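Local coordinates for fumarylacetoacetate hydrolase (Burkholderia xenovorans, PDB 5TI1) that hydrolyses fumarylacetoacetate to fumarate and acetoacetate, the last step of phenylalanine and tyrosine breakdown, with the help of a bound divalent metal, at the interface of chains A and B. Numbering follows the deposited sequence. Chains: chain A/B, Fumarylacetoacetate hydrolase.

The interface of chains A and B. Residues chain A 181, 308-311; chain B 214-215, 269.
A two-fold symmetric interface between identical subunits of this FAH-family hydrolase includes a polar clasp in which B:Arg214 reaches across to A:Glu181 and the loop of A:Gln309; the twin patch repeats it with the chains exchanged, so the clasp probably helps hold the pair together. The centre of the patch lies about 19 Å from A:His160, the predicted proton acceptor, so the clasp sits away from the catalytic histidine. Arginine suits the place because its flat guanidinium can serve several acceptors at once, and glutamate because its two carboxylate oxygens match the NE and NH2 donors. The grip is side-on: NE of B:Arg214 meets the syn lone pair of OE1 of A:Glu181 at 2.6 Å in a salt bridge, while NH2 of B:Arg214 gives OE2 of A:Glu181 a longer, nearly straight bond of 3.2 Å. The two planes are turned 45° apart, so this fork is twisted rather than flat. The same NH2 also meets the backbone carbonyl O of A:Gln309 at 2.5 Å, near the guanidinium plane, which ties the arginine to two separate loops and should limit its rotation. A bend in the arginine chain at chi3 (54°) swings the guanidinium round to these acceptors. A:Pro308, a rigid ring after a cis peptide bond, lays its CB over one guanidinium face, toward its rim, 3.6 Å from CZ of B:Arg214. CD of B:Pro215, the residue after the arginine, packs against CD of the A:Glu181 carboxylate at 3.4 Å; its compact apolar ring fits close against the glutamate chain. The indole of B:Trp269 takes CG of A:Glu181 at its edge and CB of B:Pro215 over a face, so it supports the proline and also borders the glutamate. A water links OE2 of A:Glu181 (2.9 Å) to the carbonyl O of B:Pro215.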
ATOM      1  N   GLU A 181       7.922 -17.089 -16.334  1.00 42.43           N
ATOM      2  CA  GLU A 181       7.417 -18.078 -15.396  1.00 37.75           C
ATOM      3  C   GLU A 181       6.404 -17.520 -14.401  1.00 38.21           C
ATOM      4  O   GLU A 181       5.613 -18.293 -13.851  1.00 35.99           O
ATOM      5  CB  GLU A 181       8.588 -18.714 -14.633  1.00 36.85           C
ATOM      6  CG  GLU A 181       9.537 -19.489 -15.538  1.00 39.13           C
ATOM      7  CD  GLU A 181       9.123 -20.952 -15.725  1.00 43.36           C
ATOM      8  OE1 GLU A 181       9.851 -21.696 -16.418  1.00 47.92           O
ATOM      9  OE2 GLU A 181       8.080 -21.354 -15.167  1.00 41.54           O
ATOM     10  N   PRO A 308       7.307 -20.956 -22.294  1.00 46.84           N
ATOM     11  CA  PRO A 308       6.811 -22.273 -21.886  1.00 52.00           C
ATOM     12  C   PRO A 308       5.458 -22.224 -21.197  1.00 50.84           C
ATOM     13  O   PRO A 308       4.968 -21.147 -20.871  1.00 47.43           O
ATOM     14  CB  PRO A 308       7.879 -22.752 -20.902  1.00 46.97           C
ATOM     15  CG  PRO A 308       8.404 -21.500 -20.306  1.00 45.65           C
ATOM     16  CD  PRO A 308       8.430 -20.521 -21.444  1.00 46.15           C
ATOM     17  N   GLN A 309       4.871 -23.387 -20.985  1.00 48.12           N
ATOM     18  CA  GLN A 309       3.622 -23.462 -20.251  1.00 45.97           C
ATOM     19  C   GLN A 309       3.889 -23.166 -18.780  1.00 44.74           C
ATOM     20  O   GLN A 309       4.811 -23.750 -18.193  1.00 46.43           O
ATOM     21  CB  GLN A 309       2.984 -24.844 -20.413  1.00 45.22           C
ATOM     22  CG  GLN A 309       1.624 -24.949 -19.752  1.00 54.34           C
ATOM     23  CD  GLN A 309       0.924 -26.260 -20.029  1.00 53.90           C
ATOM     24  OE1 GLN A 309       1.525 -27.334 -19.946  1.00 52.19           O
ATOM     25  NE2 GLN A 309      -0.360 -26.179 -20.360  1.00 57.03           N
ATOM     26  N   PRO A 310       3.129 -22.271 -18.156  1.00 42.71           N
ATOM     27  CA  PRO A 310       3.391 -21.929 -16.755  1.00 41.77           C
ATOM     28  C   PRO A 310       3.096 -23.104 -15.834  1.00 40.71           C
ATOM     29  O   PRO A 310       2.471 -24.094 -16.211  1.00 39.10           O
ATOM     30  CB  PRO A 310       2.441 -20.758 -16.485  1.00 36.55           C
ATOM     31  CG  PRO A 310       2.104 -20.220 -17.852  1.00 46.56           C
ATOM     32  CD  PRO A 310       2.077 -21.423 -18.738  1.00 39.55           C
ATOM     33  N   LEU A 311       3.566 -22.967 -14.596  1.00 41.07           N
ATOM     34  CA  LEU A 311       3.209 -23.911 -13.547  1.00 40.24           C
ATOM     35  C   LEU A 311       1.693 -24.008 -13.417  1.00 44.38           C
ATOM     36  O   LEU A 311       0.955 -23.072 -13.746  1.00 35.02           O
ATOM     37  CB  LEU A 311       3.836 -23.488 -12.226  1.00 35.13           C
ATOM     38  CG  LEU A 311       5.346 -23.709 -12.159  1.00 36.07           C
ATOM     39  CD1 LEU A 311       5.912 -22.957 -10.971  1.00 35.26           C
ATOM     40  CD2 LEU A 311       5.678 -25.197 -12.065  1.00 38.37           C
TER
ATOM     41  N   ARG B 214      13.836 -25.074 -14.813  1.00 58.72           N
ATOM     42  CA  ARG B 214      12.644 -24.282 -14.557  1.00 54.18           C
ATOM     43  C   ARG B 214      12.247 -24.354 -13.087  1.00 50.08           C
ATOM     44  O   ARG B 214      12.578 -25.321 -12.395  1.00 50.21           O
ATOM     45  CB  ARG B 214      11.483 -24.771 -15.431  1.00 54.87           C
ATOM     46  CG  ARG B 214      11.739 -24.614 -16.925  1.00 50.98           C
ATOM     47  CD  ARG B 214      10.494 -24.940 -17.727  1.00 48.96           C
ATOM     48  NE  ARG B 214       9.349 -24.150 -17.283  1.00 46.88           N
ATOM     49  CZ  ARG B 214       8.105 -24.361 -17.693  1.00 46.75           C
ATOM     50  NH1 ARG B 214       7.853 -25.336 -18.555  1.00 50.27           N
ATOM     51  NH2 ARG B 214       7.113 -23.612 -17.235  1.00 40.21           N
ATOM     52  N   PRO B 215      11.540 -23.345 -12.578  1.00 41.79           N
ATOM     53  CA  PRO B 215      11.179 -23.342 -11.157  1.00 41.63           C
ATOM     54  C   PRO B 215      10.120 -24.385 -10.817  1.00 44.12           C
ATOM     55  O   PRO B 215       9.404 -24.907 -11.674  1.00 35.01           O
ATOM     56  CB  PRO B 215      10.641 -21.925 -10.931  1.00 34.35           C
ATOM     57  CG  PRO B 215      10.149 -21.505 -12.262  1.00 35.10           C
ATOM     58  CD  PRO B 215      11.119 -22.100 -13.245  1.00 36.75           C
ATOM     59  N   TRP B 269      14.099 -15.771  -6.350  1.00 33.47           N
ATOM     60  CA  TRP B 269      13.648 -16.087  -7.698  1.00 34.06           C
ATOM     61  C   TRP B 269      12.776 -14.989  -8.306  1.00 33.50           C
ATOM     62  O   TRP B 269      12.802 -14.799  -9.526  1.00 32.98           O
ATOM     63  CB  TRP B 269      12.902 -17.422  -7.676  1.00 32.96           C
ATOM     64  CG  TRP B 269      12.181 -17.786  -8.940  1.00 35.39           C
ATOM     65  CD1 TRP B 269      10.845 -18.044  -9.071  1.00 34.25           C
ATOM     66  CD2 TRP B 269      12.751 -17.957 -10.246  1.00 37.20           C
ATOM     67  NE1 TRP B 269      10.548 -18.370 -10.376  1.00 33.91           N
ATOM     68  CE2 TRP B 269      11.699 -18.320 -11.118  1.00 33.25           C
ATOM     69  CE3 TRP B 269      14.048 -17.845 -10.762  1.00 43.48           C
ATOM     70  CZ2 TRP B 269      11.902 -18.560 -12.477  1.00 33.94           C
ATOM     71  CZ3 TRP B 269      14.248 -18.088 -12.114  1.00 43.22           C
ATOM     72  CH2 TRP B 269      13.179 -18.438 -12.956  1.00 39.08           C
TER
HETATM   73  O   HOH W   1       8.187 -24.098 -14.316  1.00 39.78           O